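Local structure of nucleoporin nup120 (Schizosaccharomyces pombe, 4GQ2) at residues L25-D33 against L155-R164. The protein serves as a structural constituent of the nuclear pore complex, whose nucleoporins can also act as docking or interaction partners for transiently associated nuclear transport factors. Numbering follows the deposited sequence.
Sequences LWVPALEND and LDDDWCLCYR
L25 lays its CD1 methyl over one face of the W159 indole in a CH-pi contact, 3.8 Å from the centroid of the six-membered ring and 16° off its normal. L155 CD2 flanks the same face and meets L25 CD2 at 3.7 Å, while C160 CB backs the opposite face. W159 carries its CG between backbone N and carbonyl carbon (chi1 77°), which turns the ring toward 25-33 and brings its CZ2 edge to W26 O at 3.3 Å. Replacing W159 with a serine is likely to open a gap under L25 CD1 and take away the edge that meets W26 O. The apolar seam continues with V27 CG1 on C160 SG (3.7 Å), P28 CD on C160 CB and L30 CD1 on C162 CB. No hydrogen bond joins the segments; at the far end the extended R164 lies with its guanidinium face under L30 CD2. Within 25-33, D33 OD1 accepts from L30 N (2.8 Å) on its syn side. Strand 21-26 edges the mixed sheet containing 101-106, and 160-163 edges the four-stranded antiparallel sheet that begins with 115-121, consistent with packing between adjacent blades of the Nup120/160 beta-propeller.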
loop_
_atom_site.group_PDB
_atom_site.type_symbol
_atom_site.label_atom_id
_atom_site.label_comp_id
_atom_site.label_asym_id
_atom_site.label_seq_id
_atom_site.Cartn_x
_atom_site.Cartn_y
_atom_site.Cartn_z
ATOM N N LEU A 25 22.926 17.842 -12.108
ATOM C CA LEU A 25 23.707 18.773 -12.913
ATOM C C LEU A 25 24.461 19.777 -12.050
ATOM O O LEU A 25 24.000 20.145 -10.966
ATOM C CB LEU A 25 22.802 19.530 -13.869
ATOM C CG LEU A 25 21.911 18.772 -14.844
ATOM C CD1 LEU A 25 21.203 19.776 -15.749
ATOM C CD2 LEU A 25 22.735 17.791 -15.662
ATOM N N TRP A 26 25.620 20.207 -12.542
ATOM C CA TRP A 26 26.419 21.265 -11.917
ATOM C C TRP A 26 26.617 22.374 -12.897
ATOM O O TRP A 26 27.065 22.139 -14.026
ATOM C CB TRP A 26 27.784 20.736 -11.492
ATOM C CG TRP A 26 27.750 19.899 -10.240
ATOM C CD1 TRP A 26 28.119 20.281 -8.953
ATOM C CD2 TRP A 26 27.311 18.502 -10.112
ATOM N NE1 TRP A 26 27.948 19.248 -8.064
ATOM C CE2 TRP A 26 27.466 18.152 -8.691
ATOM C CE3 TRP A 26 26.823 17.542 -10.994
ATOM C CZ2 TRP A 26 27.144 16.892 -8.205
ATOM C CZ3 TRP A 26 26.506 16.274 -10.490
ATOM C CH2 TRP A 26 26.665 15.957 -9.128
ATOM N N VAL A 27 26.281 23.596 -12.483
ATOM C CA VAL A 27 26.528 24.781 -13.310
ATOM C C VAL A 27 28.044 24.996 -13.433
ATOM O O VAL A 27 28.787 24.662 -12.498
ATOM C CB VAL A 27 25.815 26.046 -12.762
ATOM C CG1 VAL A 27 24.308 25.833 -12.713
ATOM C CG2 VAL A 27 26.341 26.436 -11.389
ATOM N N PRO A 28 28.514 25.505 -14.593
ATOM C CA PRO A 28 29.948 25.761 -14.779
ATOM C C PRO A 28 30.524 26.644 -13.668
ATOM O O PRO A 28 29.894 27.633 -13.279
ATOM C CB PRO A 28 29.997 26.494 -16.122
ATOM C CG PRO A 28 28.812 25.978 -16.859
ATOM C CD PRO A 28 27.746 25.817 -15.814
ATOM N N ALA A 29 31.696 26.270 -13.155
ATOM C CA ALA A 29 32.343 27.005 -12.065
ATOM C C ALA A 29 32.984 28.318 -12.538
ATOM O O ALA A 29 33.547 28.388 -13.633
ATOM C CB ALA A 29 33.373 26.128 -11.368
ATOM N N LEU A 30 32.878 29.351 -11.704
ATOM C CA LEU A 30 33.487 30.657 -11.975
ATOM C C LEU A 30 34.454 31.065 -10.859
ATOM O O LEU A 30 34.586 30.356 -9.857
ATOM C CB LEU A 30 32.407 31.723 -12.210
ATOM C CG LEU A 30 32.061 32.074 -13.666
ATOM C CD1 LEU A 30 31.476 30.902 -14.448
ATOM C CD2 LEU A 30 31.109 33.258 -13.711
ATOM N N GLU A 31 35.130 32.200 -11.031
ATOM C CA GLU A 31 36.246 32.573 -10.151
ATOM C C GLU A 31 35.816 33.038 -8.755
ATOM O O GLU A 31 36.294 32.505 -7.748
ATOM C CB GLU A 31 37.145 33.611 -10.826
ATOM C CG GLU A 31 38.627 33.370 -10.594
ATOM C CD GLU A 31 39.496 34.063 -11.625
ATOM O OE1 GLU A 31 39.615 35.307 -11.566
ATOM O OE2 GLU A 31 40.062 33.361 -12.490
ATOM N N ASN A 32 34.929 34.028 -8.701
ATOM C CA ASN A 32 34.328 34.463 -7.439
ATOM C C ASN A 32 32.920 33.888 -7.326
ATOM O O ASN A 32 31.916 34.588 -7.504
ATOM C CB ASN A 32 34.337 35.989 -7.331
ATOM C CG ASN A 32 35.740 36.563 -7.397
ATOM O OD1 ASN A 32 36.606 36.213 -6.591
ATOM N ND2 ASN A 32 35.974 37.446 -8.365
ATOM N N ASP A 33 32.881 32.594 -7.017
ATOM C CA ASP A 33 31.693 31.749 -7.185
ATOM C C ASP A 33 30.390 32.128 -6.476
ATOM O O ASP A 33 29.349 32.176 -7.132
ATOM C CB ASP A 33 32.039 30.280 -6.946
ATOM C CG ASP A 33 32.195 29.518 -8.235
ATOM O OD1 ASP A 33 31.632 29.977 -9.262
ATOM O OD2 ASP A 33 32.868 28.465 -8.220
ATOM N N LEU A 155 23.521 15.997 -22.362
ATOM C CA LEU A 155 23.626 17.428 -22.113
ATOM C C LEU A 155 24.168 18.169 -23.324
ATOM O O LEU A 155 25.283 17.900 -23.775
ATOM C CB LEU A 155 24.564 17.696 -20.934
ATOM C CG LEU A 155 24.046 17.639 -19.501
ATOM C CD1 LEU A 155 25.181 17.997 -18.553
ATOM C CD2 LEU A 155 22.867 18.582 -19.317
ATOM N N ASP A 156 23.381 19.106 -23.841
ATOM C CA ASP A 156 23.890 20.063 -24.812
ATOM C C ASP A 156 24.916 20.935 -24.105
ATOM O O ASP A 156 24.758 21.236 -22.924
ATOM C CB ASP A 156 22.760 20.923 -25.374
ATOM C CG ASP A 156 21.831 20.148 -26.296
ATOM O OD1 ASP A 156 22.214 19.057 -26.772
ATOM O OD2 ASP A 156 20.711 20.640 -26.552
ATOM N N ASP A 157 25.967 21.322 -24.825
ATOM C CA ASP A 157 27.052 22.129 -24.257
ATOM C C ASP A 157 26.564 23.471 -23.716
ATOM O O ASP A 157 27.089 23.978 -22.723
ATOM C CB ASP A 157 28.151 22.363 -25.301
ATOM C CG ASP A 157 28.851 21.081 -25.719
ATOM O OD1 ASP A 157 28.892 20.120 -24.920
ATOM O OD2 ASP A 157 29.369 21.038 -26.854
ATOM N N ASP A 158 25.545 24.022 -24.369
ATOM C CA ASP A 158 25.027 25.357 -24.072
ATOM C C ASP A 158 23.859 25.379 -23.071
ATOM O O ASP A 158 23.113 26.364 -23.014
ATOM C CB ASP A 158 24.606 26.043 -25.382
ATOM C CG ASP A 158 23.640 25.196 -26.215
ATOM O OD1 ASP A 158 23.753 23.948 -26.204
ATOM O OD2 ASP A 158 22.770 25.781 -26.898
ATOM N N TRP A 159 23.709 24.316 -22.276
ATOM C CA TRP A 159 22.551 24.188 -21.376
ATOM C C TRP A 159 22.554 25.215 -20.281
ATOM O O TRP A 159 21.495 25.697 -19.883
ATOM C CB TRP A 159 22.434 22.780 -20.797
ATOM C CG TRP A 159 23.396 22.463 -19.676
ATOM C CD1 TRP A 159 24.653 21.874 -19.775
ATOM C CD2 TRP A 159 23.200 22.695 -18.236
ATOM N NE1 TRP A 159 25.229 21.731 -18.538
ATOM C CE2 TRP A 159 24.415 22.204 -17.573
ATOM C CE3 TRP A 159 22.178 23.240 -17.460
ATOM C CZ2 TRP A 159 24.578 22.268 -16.197
ATOM C CZ3 TRP A 159 22.357 23.301 -16.072
ATOM C CH2 TRP A 159 23.529 22.827 -15.459
ATOM N N CYS A 160 23.747 25.554 -19.794
ATOM C CA CYS A 160 23.912 26.609 -18.806
ATOM C C CYS A 160 24.893 27.700 -19.235
ATOM O O CYS A 160 26.062 27.429 -19.483
ATOM C CB CYS A 160 24.346 26.036 -17.466
ATOM S SG CYS A 160 24.228 27.256 -16.146
ATOM N N LEU A 161 24.390 28.930 -19.308
ATOM C CA LEU A 161 25.193 30.123 -19.564
ATOM C C LEU A 161 25.280 30.944 -18.277
ATOM O O LEU A 161 24.274 31.126 -17.581
ATOM C CB LEU A 161 24.549 30.959 -20.677
ATOM C CG LEU A 161 24.896 30.742 -22.161
ATOM C CD1 LEU A 161 25.184 29.294 -22.527
ATOM C CD2 LEU A 161 23.799 31.306 -23.057
ATOM N N CYS A 162 26.477 31.433 -17.964
ATOM C CA CYS A 162 26.697 32.237 -16.759
ATOM C C CYS A 162 27.000 33.691 -17.074
ATOM O O CYS A 162 27.824 33.996 -17.942
ATOM C CB CYS A 162 27.834 31.657 -15.922
ATOM S SG CYS A 162 27.671 29.884 -15.690
ATOM N N TYR A 163 26.341 34.582 -16.342
ATOM C CA TYR A 163 26.504 36.013 -16.530
ATOM C C TYR A 163 26.812 36.697 -15.210
ATOM O O TYR A 163 26.259 36.330 -14.173
ATOM C CB TYR A 163 25.236 36.611 -17.123
ATOM C CG TYR A 163 24.887 36.086 -18.493
ATOM C CD1 TYR A 163 25.449 36.648 -19.642
ATOM C CD2 TYR A 163 23.979 35.039 -18.647
ATOM C CE1 TYR A 163 25.121 36.176 -20.908
ATOM C CE2 TYR A 163 23.650 34.554 -19.906
ATOM C CZ TYR A 163 24.221 35.127 -21.032
ATOM O OH TYR A 163 23.894 34.653 -22.282
ATOM N N ARG A 164 27.697 37.691 -15.262
ATOM C CA ARG A 164 27.992 38.535 -14.108
ATOM C C ARG A 164 27.663 39.992 -14.435
ATOM O O ARG A 164 28.546 40.751 -14.841
ATOM C CB ARG A 164 29.457 38.394 -13.690
ATOM C CG ARG A 164 29.775 37.114 -12.941
ATOM C CD ARG A 164 31.246 37.065 -12.575
ATOM N NE ARG A 164 31.559 35.916 -11.732
ATOM C CZ ARG A 164 32.785 35.573 -11.347
ATOM N NH1 ARG A 164 33.839 36.288 -11.724
ATOM N NH2 ARG A 164 32.958 34.509 -10.582
#